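Local atomic coordinates of diaminopimelate decarboxylase (Methanocaldococcus jannaschii, PDB entry 1TWI), a protein that catalyses the pyridoxal-phosphate-dependent decarboxylation of meso-diaminopimelate to L-lysine, the final step of lysine biosynthesis by the diaminopimelate pathway. Residues A72-R78 / I97-N102; F15-Y19 / T406-V411; M122-A126 / T145-E151; M1-D5 / P254-Q260. Numbering follows the deposited sequence.

Contacts 1 and 3 each join two successive helices of the pyridoxal-phosphate-binding α/β barrel, 74-82 with 92-100 and 117-125 with 136-149. They follow one another along the chain, their centres 23 Å apart, and K99 NZ of contact 1 comes within 3.7 Å of A126 O of contact 3. Contacts 2 and 4 bring the N-terminal region against later parts of the chain: 1-5 meets a barrel loop at 254-260, and 15-19 meets the hairpin 406-411 of the β domain. Their segments alternate in sequence, with centres 21 Å apart, and both span contacts 1 and 3. The N-terminal residues thus touch both domains, while contacts 1 to 3 reach the second subunit.

Contact 1 (A72-R78 / I97-N102)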
loop_
_atom_site.group_PDB
_atom_site.type_symbol
_atom_site.label_atom_id
_atom_site.label_comp_id
_atom_site.label_asym_id
_atom_site.label_seq_id
_atom_site.Cartn_x
_atom_site.Cartn_y
_atom_site.Cartn_z
ATOM N N ALA A 72 -5.069 10.643 9.565
ATOM C CA ALA A 72 -5.592 10.618 10.935
ATOM C C ALA A 72 -4.484 10.738 11.986
ATOM O O ALA A 72 -4.644 10.257 13.114
ATOM C CB ALA A 72 -6.435 9.322 11.196
ATOM N N ASN A 73 -3.368 11.374 11.624
ATOM C CA ASN A 73 -2.292 11.586 12.582
ATOM C C ASN A 73 -2.904 12.412 13.755
ATOM O O ASN A 73 -3.616 13.424 13.534
ATOM C CB ASN A 73 -1.101 12.321 11.930
ATOM C CG ASN A 73 -0.132 12.858 12.974
ATOM O OD1 ASN A 73 -0.377 13.907 13.574
ATOM N ND2 ASN A 73 0.946 12.124 13.227
ATOM N N LEU A 74 -2.620 12.005 15.004
ATOM C CA LEU A 74 -3.275 12.633 16.153
ATOM C C LEU A 74 -3.082 14.132 16.270
ATOM O O LEU A 74 -3.982 14.848 16.722
ATOM C CB LEU A 74 -2.854 11.937 17.493
ATOM C CG LEU A 74 -3.688 12.247 18.764
ATOM C CD1 LEU A 74 -5.166 11.876 18.511
ATOM C CD2 LEU A 74 -3.134 11.388 19.981
ATOM N N ALA A 75 -1.929 14.638 15.862
ATOM C CA ALA A 75 -1.769 16.109 15.957
ATOM C C ALA A 75 -2.667 16.795 14.900
ATOM O O ALA A 75 -3.269 17.852 15.170
ATOM C CB ALA A 75 -0.292 16.537 15.740
ATOM N N ILE A 76 -2.726 16.203 13.706
ATOM C CA ILE A 76 -3.524 16.802 12.612
ATOM C C ILE A 76 -5.011 16.803 12.982
ATOM O O ILE A 76 -5.708 17.794 12.763
ATOM C CB ILE A 76 -3.312 16.030 11.257
ATOM C CG1 ILE A 76 -1.835 16.122 10.820
ATOM C CG2 ILE A 76 -4.254 16.585 10.156
ATOM C CD1 ILE A 76 -1.283 17.571 10.799
ATOM N N THR A 77 -5.509 15.680 13.528
ATOM C CA THR A 77 -6.908 15.597 13.912
ATOM C C THR A 77 -7.193 16.515 15.116
ATOM O O THR A 77 -8.269 17.120 15.198
ATOM C CB THR A 77 -7.342 14.106 14.208
ATOM O OG1 THR A 77 -6.543 13.578 15.265
ATOM C CG2 THR A 77 -7.178 13.238 12.953
ATOM N N ARG A 78 -6.241 16.662 16.038
ATOM C CA ARG A 78 -6.494 17.580 17.150
ATOM C C ARG A 78 -6.530 19.013 16.638
ATOM O O ARG A 78 -7.321 19.817 17.131
ATOM C CB ARG A 78 -5.450 17.413 18.299
ATOM C CG ARG A 78 -5.738 16.129 19.092
ATOM C CD ARG A 78 -4.887 15.901 20.329
ATOM N NE ARG A 78 -5.268 16.814 21.403
ATOM C CZ ARG A 78 -6.261 16.650 22.282
ATOM N NH1 ARG A 78 -7.068 15.581 22.296
ATOM N NH2 ARG A 78 -6.438 17.600 23.182
ATOM N N ILE A 97 -9.835 7.629 17.383
ATOM C CA ILE A 97 -9.003 8.821 17.229
ATOM C C ILE A 97 -9.855 10.132 17.271
ATOM O O ILE A 97 -9.421 11.131 17.886
ATOM C CB ILE A 97 -8.179 8.739 15.892
ATOM C CG1 ILE A 97 -7.103 7.656 16.001
ATOM C CG2 ILE A 97 -7.513 10.041 15.587
ATOM C CD1 ILE A 97 -6.586 7.248 14.594
ATOM N N ALA A 98 -11.028 10.155 16.632
ATOM C CA ALA A 98 -11.852 11.377 16.666
ATOM C C ALA A 98 -12.228 11.744 18.091
ATOM O O ALA A 98 -12.166 12.931 18.471
ATOM C CB ALA A 98 -13.163 11.229 15.795
ATOM N N LYS A 99 -12.639 10.732 18.876
ATOM C CA LYS A 99 -13.022 10.989 20.269
ATOM C C LYS A 99 -11.794 11.400 21.066
ATOM O O LYS A 99 -11.900 12.327 21.850
ATOM C CB LYS A 99 -13.695 9.768 20.915
ATOM C CG LYS A 99 -15.017 9.364 20.304
ATOM C CD LYS A 99 -16.045 10.443 20.461
ATOM C CE LYS A 99 -16.679 10.416 21.888
ATOM N NZ LYS A 99 -17.731 11.471 22.063
ATOM N N LEU A 100 -10.638 10.741 20.883
ATOM C CA LEU A 100 -9.454 11.182 21.612
ATOM C C LEU A 100 -9.004 12.578 21.104
ATOM O O LEU A 100 -8.230 13.266 21.757
ATOM C CB LEU A 100 -8.284 10.197 21.468
ATOM C CG LEU A 100 -8.520 8.896 22.288
ATOM C CD1 LEU A 100 -7.200 8.052 22.290
ATOM C CD2 LEU A 100 -8.958 9.248 23.747
ATOM N N SER A 101 -9.509 13.013 19.962
ATOM C CA SER A 101 -9.075 14.334 19.459
ATOM C C SER A 101 -10.043 15.425 19.939
ATOM O O SER A 101 -9.883 16.596 19.592
ATOM C CB SER A 101 -9.059 14.320 17.933
ATOM O OG SER A 101 -8.048 13.437 17.456
ATOM N N ASN A 102 -11.053 15.003 20.688
ATOM C CA ASN A 102 -12.072 15.872 21.228
ATOM C C ASN A 102 -13.081 16.452 20.231
ATOM O O ASN A 102 -13.627 17.555 20.464
ATOM C CB ASN A 102 -11.419 17.032 22.012
ATOM C CG ASN A 102 -12.201 17.397 23.248
ATOM O OD1 ASN A 102 -12.736 16.520 23.934
ATOM N ND2 ASN A 102 -12.246 18.691 23.567
HETATM O O HOH W 1 -8.107 18.832 19.910
#
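Two hydroxyls meet where the start of helix 74-82 lies against the end of helix 92-100. S101 OG gives its proton to I97 O, 2.7 Å away, one turn back, and stands 2.7 Å from T77 OG1; the one hydroxyl proton of T77 has both S101 OG and L74 O within reach. At the N-cap of the first helix, N73 OD1 accepts from A75 N at 2.9 Å and I76 N at 3.3 Å, and N73 ND2 is taken up by I414 O. These are consecutive helices on the outside of the α/β barrel, linked through strand 86-89, and their meeting ends also face the dimer partner. The guanidinium of R78 is shared: NH1 makes a weak bond to L100 O (2.6 Å), while NE is held by L433 O and NH2, weakly, by L434 O of the second subunit. A water donates to R78 O at 3.1 Å and to S101 O at 2.9 Å, bridging the two backbones. I97 CD1 packs on A72 CB (4.0 Å) and I97 CG2 on L74 CD1 (4.2 Å). The second helix finishes in a Schellman motif, N102 N bonding K99 O (3.0 Å).

Contact 2 (F15-Y19 / T406-V411); sequences FIDGY and TSKKGV
The ring of Y19 lies over V411, whose CG2 sits 3.4 Å from the ring centroid and 14° off its normal, a CH-pi contact over one face. Y19 takes chi1 -60° and chi2 -81°, and V411 is t. This places the phenol at the hairpin turn, where Y19 OH donates to S407 O at 2.7 Å. Both segments are tight two-residue β hairpins. Residues I16 to Y19 form a type I' turn, D17 at phi/psi 55/31 and G18 at 87/-5, closed by I16 N to Y19 O (3.0 Å) and Y19 N to I16 O (2.9 Å). Residues S407 to G410 form a type I turn, K408 at -60/-27 and K409 at -75/-16, with G410 N to S407 O at 3.1 Å. S407 OG accepts from K409 N (3.1 Å), an ST turn, and is also hydrogen-bonded to E37 OE2. The hairpins come closest at D17 and T406, CA to CA 6.3 Å; with T406 in rotamer p and D17 in m, T406 OG1 donates to D17 OD2 at 2.6 Å. T406 CB also lies 3.7 Å from Y19 CD2. The same D17 OD2 is bonded to S36 OG. Strand 32-36, the parallel neighbour of 402-407, packs against I16 and T406 through V34 and S36, while helix 21-28 packs on T406 and V411 through L24, and F28 also touches V411.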
loop_
_atom_site.group_PDB
_atom_site.type_symbol
_atom_site.label_atom_id
_atom_site.label_comp_id
_atom_site.label_asym_id
_atom_site.label_seq_id
_atom_site.Cartn_x
_atom_site.Cartn_y
_atom_site.Cartn_z
ATOM N N PHE A 15 11.367 27.265 1.321
ATOM C CA PHE A 15 10.838 27.469 2.687
ATOM C C PHE A 15 9.384 27.000 2.838
ATOM O O PHE A 15 8.602 27.143 1.892
ATOM C CB PHE A 15 10.896 28.972 3.086
ATOM C CG PHE A 15 12.331 29.452 3.441
ATOM C CD1 PHE A 15 13.275 29.664 2.438
ATOM C CD2 PHE A 15 12.703 29.643 4.757
ATOM C CE1 PHE A 15 14.593 30.074 2.754
ATOM C CE2 PHE A 15 14.024 30.060 5.109
ATOM C CZ PHE A 15 14.962 30.275 4.111
ATOM N N ILE A 16 9.020 26.471 4.016
ATOM C CA ILE A 16 7.626 26.059 4.289
ATOM C C ILE A 16 7.287 26.779 5.571
ATOM O O ILE A 16 7.957 26.557 6.594
ATOM C CB ILE A 16 7.481 24.507 4.525
ATOM C CG1 ILE A 16 7.971 23.761 3.261
ATOM C CG2 ILE A 16 5.964 24.181 4.926
ATOM C CD1 ILE A 16 8.389 22.319 3.473
ATOM N N ASP A 17 6.282 27.655 5.525
ATOM C CA ASP A 17 5.911 28.443 6.695
ATOM C C ASP A 17 7.074 29.236 7.277
ATOM O O ASP A 17 7.129 29.477 8.496
ATOM C CB ASP A 17 5.331 27.570 7.793
ATOM C CG ASP A 17 3.927 27.131 7.475
ATOM O OD1 ASP A 17 3.161 27.936 6.899
ATOM O OD2 ASP A 17 3.574 25.991 7.824
ATOM N N GLY A 18 8.005 29.637 6.412
ATOM C CA GLY A 18 9.131 30.394 6.929
ATOM C C GLY A 18 10.304 29.537 7.424
ATOM O O GLY A 18 11.347 30.110 7.798
ATOM N N TYR A 19 10.156 28.205 7.445
ATOM C CA TYR A 19 11.270 27.354 7.880
ATOM C C TYR A 19 12.053 26.798 6.678
ATOM O O TYR A 19 11.484 26.281 5.726
ATOM C CB TYR A 19 10.733 26.214 8.738
ATOM C CG TYR A 19 10.015 26.725 9.968
ATOM C CD1 TYR A 19 10.734 27.114 11.116
ATOM C CD2 TYR A 19 8.616 26.853 9.996
ATOM C CE1 TYR A 19 10.059 27.615 12.271
ATOM C CE2 TYR A 19 7.962 27.360 11.133
ATOM C CZ TYR A 19 8.703 27.728 12.256
ATOM O OH TYR A 19 8.063 28.178 13.393
ATOM N N THR A 406 4.891 22.400 10.901
ATOM C CA THR A 406 5.490 23.730 10.914
ATOM C C THR A 406 4.329 24.615 11.290
ATOM O O THR A 406 3.252 24.540 10.692
ATOM C CB THR A 406 6.074 24.161 9.530
ATOM O OG1 THR A 406 5.090 23.943 8.516
ATOM C CG2 THR A 406 7.353 23.398 9.219
ATOM N N SER A 407 4.585 25.484 12.255
ATOM C CA SER A 407 3.573 26.324 12.866
ATOM C C SER A 407 4.199 27.668 13.258
ATOM O O SER A 407 5.431 27.787 13.345
ATOM C CB SER A 407 3.091 25.581 14.126
ATOM O OG SER A 407 2.416 26.421 15.052
ATOM N N LYS A 408 3.373 28.682 13.448
ATOM C CA LYS A 408 3.921 29.959 13.884
ATOM C C LYS A 408 4.626 29.735 15.240
ATOM O O LYS A 408 5.586 30.437 15.592
ATOM C CB LYS A 408 2.786 30.979 14.052
ATOM C CG LYS A 408 2.370 31.577 12.746
ATOM C CD LYS A 408 1.061 32.326 12.882
ATOM C CE LYS A 408 0.741 33.125 11.610
ATOM N NZ LYS A 408 1.041 32.317 10.395
ATOM N N LYS A 409 4.173 28.735 15.992
ATOM C CA LYS A 409 4.757 28.440 17.308
ATOM C C LYS A 409 6.119 27.756 17.307
ATOM O O LYS A 409 6.781 27.702 18.344
ATOM C CB LYS A 409 3.804 27.552 18.098
ATOM C CG LYS A 409 2.386 28.062 18.187
ATOM C CD LYS A 409 2.170 28.717 19.495
ATOM C CE LYS A 409 0.714 29.044 19.711
ATOM N NZ LYS A 409 0.666 29.659 21.079
ATOM N N GLY A 410 6.512 27.184 16.168
ATOM C CA GLY A 410 7.784 26.471 16.073
ATOM C C GLY A 410 7.595 25.251 15.160
ATOM O O GLY A 410 6.532 25.126 14.543
ATOM N N VAL A 411 8.585 24.375 15.047
ATOM C CA VAL A 411 8.431 23.185 14.215
ATOM C C VAL A 411 8.338 22.051 15.225
ATOM O O VAL A 411 9.210 21.948 16.123
ATOM C CB VAL A 411 9.678 22.935 13.306
ATOM C CG1 VAL A 411 9.457 21.634 12.424
ATOM C CG2 VAL A 411 9.900 24.139 12.395
#

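Contact 3 (M122-A126 / T145-E151)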
loop_
_atom_site.group_PDB
_atom_site.type_symbol
_atom_site.label_atom_id
_atom_site.label_comp_id
_atom_site.label_asym_id
_atom_site.label_seq_id
_atom_site.Cartn_x
_atom_site.Cartn_y
_atom_site.Cartn_z
ATOM N N MET A 122 -19.575 0.818 19.645
ATOM C CA MET A 122 -18.750 1.979 19.923
ATOM C C MET A 122 -19.400 3.278 19.513
ATOM O O MET A 122 -19.349 4.256 20.274
ATOM C CB MET A 122 -17.381 1.840 19.229
ATOM C CG MET A 122 -16.396 2.975 19.513
ATOM S SD MET A 122 -14.703 2.696 18.704
ATOM C CE MET A 122 -14.766 1.044 18.701
ATOM N N GLY A 123 -19.987 3.308 18.308
ATOM C CA GLY A 123 -20.644 4.537 17.867
ATOM C C GLY A 123 -21.863 4.872 18.734
ATOM O O GLY A 123 -22.162 6.056 18.977
ATOM N N ILE A 124 -22.590 3.847 19.179
ATOM C CA ILE A 124 -23.774 4.113 19.987
ATOM C C ILE A 124 -23.345 4.649 21.342
ATOM O O ILE A 124 -23.893 5.651 21.820
ATOM C CB ILE A 124 -24.660 2.855 20.123
ATOM C CG1 ILE A 124 -25.248 2.499 18.733
ATOM C CG2 ILE A 124 -25.709 3.106 21.192
ATOM C CD1 ILE A 124 -26.053 1.152 18.660
ATOM N N GLU A 125 -22.339 4.035 21.941
ATOM C CA GLU A 125 -21.829 4.501 23.245
ATOM C C GLU A 125 -21.260 5.947 23.142
ATOM O O GLU A 125 -21.374 6.752 24.081
ATOM C CB GLU A 125 -20.712 3.568 23.732
ATOM C CG GLU A 125 -21.155 2.180 24.250
ATOM C CD GLU A 125 -22.024 2.237 25.516
ATOM O OE1 GLU A 125 -21.839 3.140 26.341
ATOM O OE2 GLU A 125 -22.884 1.363 25.690
ATOM N N ALA A 126 -20.651 6.276 22.010
ATOM C CA ALA A 126 -20.109 7.625 21.817
ATOM C C ALA A 126 -21.181 8.605 21.349
ATOM O O ALA A 126 -20.883 9.787 21.196
ATOM C CB ALA A 126 -18.990 7.616 20.802
ATOM N N THR A 145 -28.476 -4.032 17.631
ATOM C CA THR A 145 -27.459 -3.654 18.618
ATOM C C THR A 145 -27.955 -2.551 19.554
ATOM O O THR A 145 -27.734 -2.586 20.796
ATOM C CB THR A 145 -26.172 -3.230 17.879
ATOM O OG1 THR A 145 -25.773 -4.330 17.055
ATOM C CG2 THR A 145 -25.074 -2.881 18.866
ATOM N N ALA A 146 -28.631 -1.567 18.971
ATOM C CA ALA A 146 -29.212 -0.480 19.759
ATOM C C ALA A 146 -30.210 -1.126 20.755
ATOM O O ALA A 146 -30.288 -0.728 21.925
ATOM C CB ALA A 146 -29.974 0.519 18.794
ATOM N N LYS A 147 -31.005 -2.080 20.275
ATOM C CA LYS A 147 -31.970 -2.770 21.165
ATOM C C LYS A 147 -31.191 -3.461 22.329
ATOM O O LYS A 147 -31.579 -3.336 23.498
ATOM C CB LYS A 147 -32.736 -3.838 20.402
ATOM C CG LYS A 147 -33.733 -4.637 21.266
ATOM C CD LYS A 147 -34.277 -5.808 20.446
ATOM C CE LYS A 147 -35.509 -6.535 21.083
ATOM N NZ LYS A 147 -35.965 -7.657 20.154
ATOM N N GLU A 148 -30.076 -4.131 22.020
ATOM C CA GLU A 148 -29.313 -4.788 23.086
ATOM C C GLU A 148 -28.781 -3.804 24.147
ATOM O O GLU A 148 -28.789 -4.090 25.357
ATOM C CB GLU A 148 -28.165 -5.606 22.481
ATOM C CG GLU A 148 -28.663 -6.814 21.709
ATOM C CD GLU A 148 -27.527 -7.621 21.110
ATOM O OE1 GLU A 148 -26.640 -6.981 20.469
ATOM O OE2 GLU A 148 -27.507 -8.874 21.277
ATOM N N LEU A 149 -28.328 -2.638 23.710
ATOM C CA LEU A 149 -27.811 -1.658 24.660
ATOM C C LEU A 149 -28.930 -0.797 25.309
ATOM O O LEU A 149 -28.645 0.049 26.129
ATOM C CB LEU A 149 -26.814 -0.721 23.942
ATOM C CG LEU A 149 -25.622 -1.365 23.270
ATOM C CD1 LEU A 149 -24.741 -0.241 22.535
ATOM C CD2 LEU A 149 -24.790 -2.014 24.307
ATOM N N GLY A 150 -30.189 -0.981 24.910
ATOM C CA GLY A 150 -31.246 -0.167 25.505
ATOM C C GLY A 150 -31.133 1.324 25.081
ATOM O O GLY A 150 -31.419 2.251 25.848
ATOM N N GLU A 151 -30.705 1.547 23.848
ATOM C CA GLU A 151 -30.515 2.891 23.323
ATOM C C GLU A 151 -31.207 3.078 21.953
ATOM O O GLU A 151 -31.796 2.136 21.430
ATOM C CB GLU A 151 -29.013 3.133 23.158
ATOM C CG GLU A 151 -28.247 3.271 24.465
ATOM C CD GLU A 151 -28.709 4.467 25.293
ATOM O OE1 GLU A 151 -29.066 5.513 24.710
ATOM O OE2 GLU A 151 -28.721 4.367 26.535
#
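I124 gives the largest single share of this helix-to-helix junction, 93 Å² of the 222 Å² summed over both sides. Its CA-to-CB bond points at the other helix, and in rotamer m, t its CD1 lies 3.7 Å from A146 CA, 4.0 Å from A146 CB and 4.2 Å from T145 CG2. I124 CG2 reaches L149 CD1 at 3.7 Å and E151 CB at 3.8 Å, so a single side chain touches T145, A146, L149 and E151. The backbones come nearest at I124 and A146, whose CA atoms are 7.1 Å apart. L149, second with 52 Å², packs on I124 and also meets E125, where E125 OE2 is 4.0 Å from L149 CD1. The segments belong to helices 117-125 and 136-149, consecutive outer helices of the α/β barrel joined through strand 130-133, and this is the packing expected between neighbours in its helical ring. E125, with 28 Å², stays at the exposed edge; its CA-to-CB bond points sideways, but the end of the side chain comes nearer the partner helix. Beyond L149, G150 at phi 68° makes a Schellman motif: E151 N bonds to A146 O at 3.0 Å and G150 N to K147 O at 3.1 Å, and the reversal carries E151 CB back onto I124. T145 OG1 is bonded to L141 O and to K117 NZ, whereas its methyl group faces I124.

Contact 4 (M1-D5 / P254-Q260)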
loop_
_atom_site.group_PDB
_atom_site.type_symbol
_atom_site.label_atom_id
_atom_site.label_comp_id
_atom_site.label_asym_id
_atom_site.label_seq_id
_atom_site.Cartn_x
_atom_site.Cartn_y
_atom_site.Cartn_z
ATOM N N MET A 1 2.867 26.640 -7.830
ATOM C CA MET A 1 2.624 27.153 -6.481
ATOM C C MET A 1 1.151 27.142 -6.178
ATOM O O MET A 1 0.774 27.327 -5.036
ATOM C CB MET A 1 3.154 28.564 -6.354
ATOM C CG MET A 1 3.174 29.381 -7.644
ATOM S SD MET A 1 3.970 30.943 -7.165
ATOM C CE MET A 1 5.604 30.787 -8.012
ATOM N N LEU A 2 0.322 26.918 -7.197
ATOM C CA LEU A 2 -1.162 26.911 -7.026
ATOM C C LEU A 2 -1.515 25.946 -5.893
ATOM O O LEU A 2 -1.188 24.759 -6.007
ATOM C CB LEU A 2 -1.871 26.378 -8.279
ATOM C CG LEU A 2 -3.252 26.890 -8.744
ATOM C CD1 LEU A 2 -3.934 25.773 -9.611
ATOM C CD2 LEU A 2 -4.159 27.353 -7.601
ATOM N N GLY A 3 -2.214 26.448 -4.877
ATOM C CA GLY A 3 -2.622 25.658 -3.725
ATOM C C GLY A 3 -1.580 25.617 -2.595
ATOM O O GLY A 3 -1.914 25.312 -1.438
ATOM N N ASN A 4 -0.324 25.957 -2.895
ATOM C CA ASN A 4 0.727 25.860 -1.846
ATOM C C ASN A 4 0.959 27.276 -1.367
ATOM O O ASN A 4 1.912 27.979 -1.741
ATOM C CB ASN A 4 1.954 25.215 -2.452
ATOM C CG ASN A 4 1.611 23.855 -3.085
ATOM O OD1 ASN A 4 1.302 22.855 -2.355
ATOM N ND2 ASN A 4 1.629 23.799 -4.411
ATOM N N ASP A 5 0.031 27.708 -0.544
ATOM C CA ASP A 5 0.021 29.104 -0.103
ATOM C C ASP A 5 1.043 29.559 0.906
ATOM O O ASP A 5 1.224 30.784 1.115
ATOM C CB ASP A 5 -1.386 29.439 0.422
ATOM C CG ASP A 5 -2.469 29.106 -0.592
ATOM O OD1 ASP A 5 -2.435 29.738 -1.696
ATOM O OD2 ASP A 5 -3.325 28.216 -0.284
ATOM N N PRO A 254 -5.145 20.973 -6.609
ATOM C CA PRO A 254 -4.237 21.181 -7.753
ATOM C C PRO A 254 -2.874 20.445 -7.777
ATOM O O PRO A 254 -1.844 21.039 -7.463
ATOM C CB PRO A 254 -4.110 22.730 -7.796
ATOM C CG PRO A 254 -4.183 23.136 -6.299
ATOM C CD PRO A 254 -5.137 22.110 -5.659
ATOM N N TYR A 255 -2.870 19.158 -8.147
ATOM C CA TYR A 255 -1.619 18.453 -8.220
ATOM C C TYR A 255 -0.795 19.076 -9.362
ATOM O O TYR A 255 0.401 19.248 -9.209
ATOM C CB TYR A 255 -1.833 16.969 -8.508
ATOM C CG TYR A 255 -2.316 16.226 -7.287
ATOM C CD1 TYR A 255 -1.471 16.003 -6.176
ATOM C CD2 TYR A 255 -3.636 15.786 -7.227
ATOM C CE1 TYR A 255 -1.955 15.332 -5.017
ATOM C CE2 TYR A 255 -4.139 15.131 -6.066
ATOM C CZ TYR A 255 -3.288 14.906 -4.980
ATOM O OH TYR A 255 -3.788 14.216 -3.883
ATOM N N TYR A 256 -1.445 19.335 -10.503
ATOM C CA TYR A 256 -0.841 20.010 -11.652
ATOM C C TYR A 256 -0.963 21.499 -11.307
ATOM O O TYR A 256 -1.991 21.919 -10.811
ATOM C CB TYR A 256 -1.625 19.694 -12.937
ATOM C CG TYR A 256 -1.161 18.393 -13.545
ATOM C CD1 TYR A 256 0.050 18.317 -14.216
ATOM C CD2 TYR A 256 -1.922 17.226 -13.404
ATOM C CE1 TYR A 256 0.482 17.108 -14.736
ATOM C CE2 TYR A 256 -1.493 16.010 -13.923
ATOM C CZ TYR A 256 -0.310 15.963 -14.581
ATOM O OH TYR A 256 0.083 14.773 -15.120
ATOM N N LYS A 257 0.087 22.276 -11.541
ATOM C CA LYS A 257 0.102 23.685 -11.185
ATOM C C LYS A 257 -0.145 24.713 -12.316
ATOM O O LYS A 257 -0.183 25.931 -12.059
ATOM C CB LYS A 257 1.441 23.994 -10.548
ATOM C CG LYS A 257 1.889 22.943 -9.490
ATOM C CD LYS A 257 0.954 23.066 -8.282
ATOM C CE LYS A 257 1.350 22.101 -7.152
ATOM N NZ LYS A 257 0.191 22.066 -6.221
ATOM N N ASP A 258 -0.344 24.225 -13.531
ATOM C CA ASP A 258 -0.543 25.082 -14.722
ATOM C C ASP A 258 -2.000 25.493 -15.025
ATOM O O ASP A 258 -2.244 26.454 -15.776
ATOM C CB ASP A 258 0.059 24.365 -15.925
ATOM C CG ASP A 258 -0.707 23.083 -16.279
ATOM O OD1 ASP A 258 -1.075 22.293 -15.362
ATOM O OD2 ASP A 258 -0.953 22.860 -17.487
ATOM N N LYS A 259 -2.977 24.818 -14.439
ATOM C CA LYS A 259 -4.371 25.183 -14.718
ATOM C C LYS A 259 -5.248 25.425 -13.481
ATOM O O LYS A 259 -5.156 24.700 -12.480
ATOM C CB LYS A 259 -5.040 24.094 -15.586
ATOM C CG LYS A 259 -4.667 24.122 -17.087
ATOM C CD LYS A 259 -5.622 23.193 -17.889
ATOM C CE LYS A 259 -4.905 22.421 -19.025
ATOM N NZ LYS A 259 -5.633 21.150 -19.427
ATOM N N GLN A 260 -6.100 26.435 -13.537
ATOM C CA GLN A 260 -6.961 26.674 -12.402
ATOM C C GLN A 260 -8.011 25.582 -12.370
ATOM O O GLN A 260 -8.390 25.029 -13.398
ATOM C CB GLN A 260 -7.676 28.020 -12.501
ATOM C CG GLN A 260 -6.892 29.162 -11.929
ATOM C CD GLN A 260 -7.788 30.325 -11.597
ATOM O OE1 GLN A 260 -8.873 30.478 -12.189
ATOM N NE2 GLN A 260 -7.360 31.155 -10.650
HETATM O O HOH W 2 0.859 27.374 -10.101
#
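The charged group at the centre is the K257 ammonium. K257 NZ donates to L2 O at 3.0 Å and to P254 O at 2.6 Å, and forms a salt bridge with D383, tying the N-terminal turn to its own loop and to a third part of the chain. A water supplies the second polar link, accepting from L2 N at 3.0 Å and donating to K257 O at 2.6 Å. Apolar packing comes from L2, whose CD1 lies 3.5 Å from P254 CB, 3.3 Å from K259 O and 4.2 Å from Q260 CA. The backbone conformation fits this arrangement: residues M1 to N4 form a type II turn closed by N4 N to M1 O (2.8 Å), and G3 CA passes 3.9 Å from P254 CG, where a CB would clash. The loop 254-260 follows barrel strand 244-246, and its Y255 hydroxyl bonds R293, which binds pyridoxal phosphate, so the chain start packs on a loop that also reaches the cofactor site. Because both polar links address L2 through its peptide N and O, they depend on the backbone course, while the leucine side chain adds van der Waals contact with P254 and the 259-260 backbone.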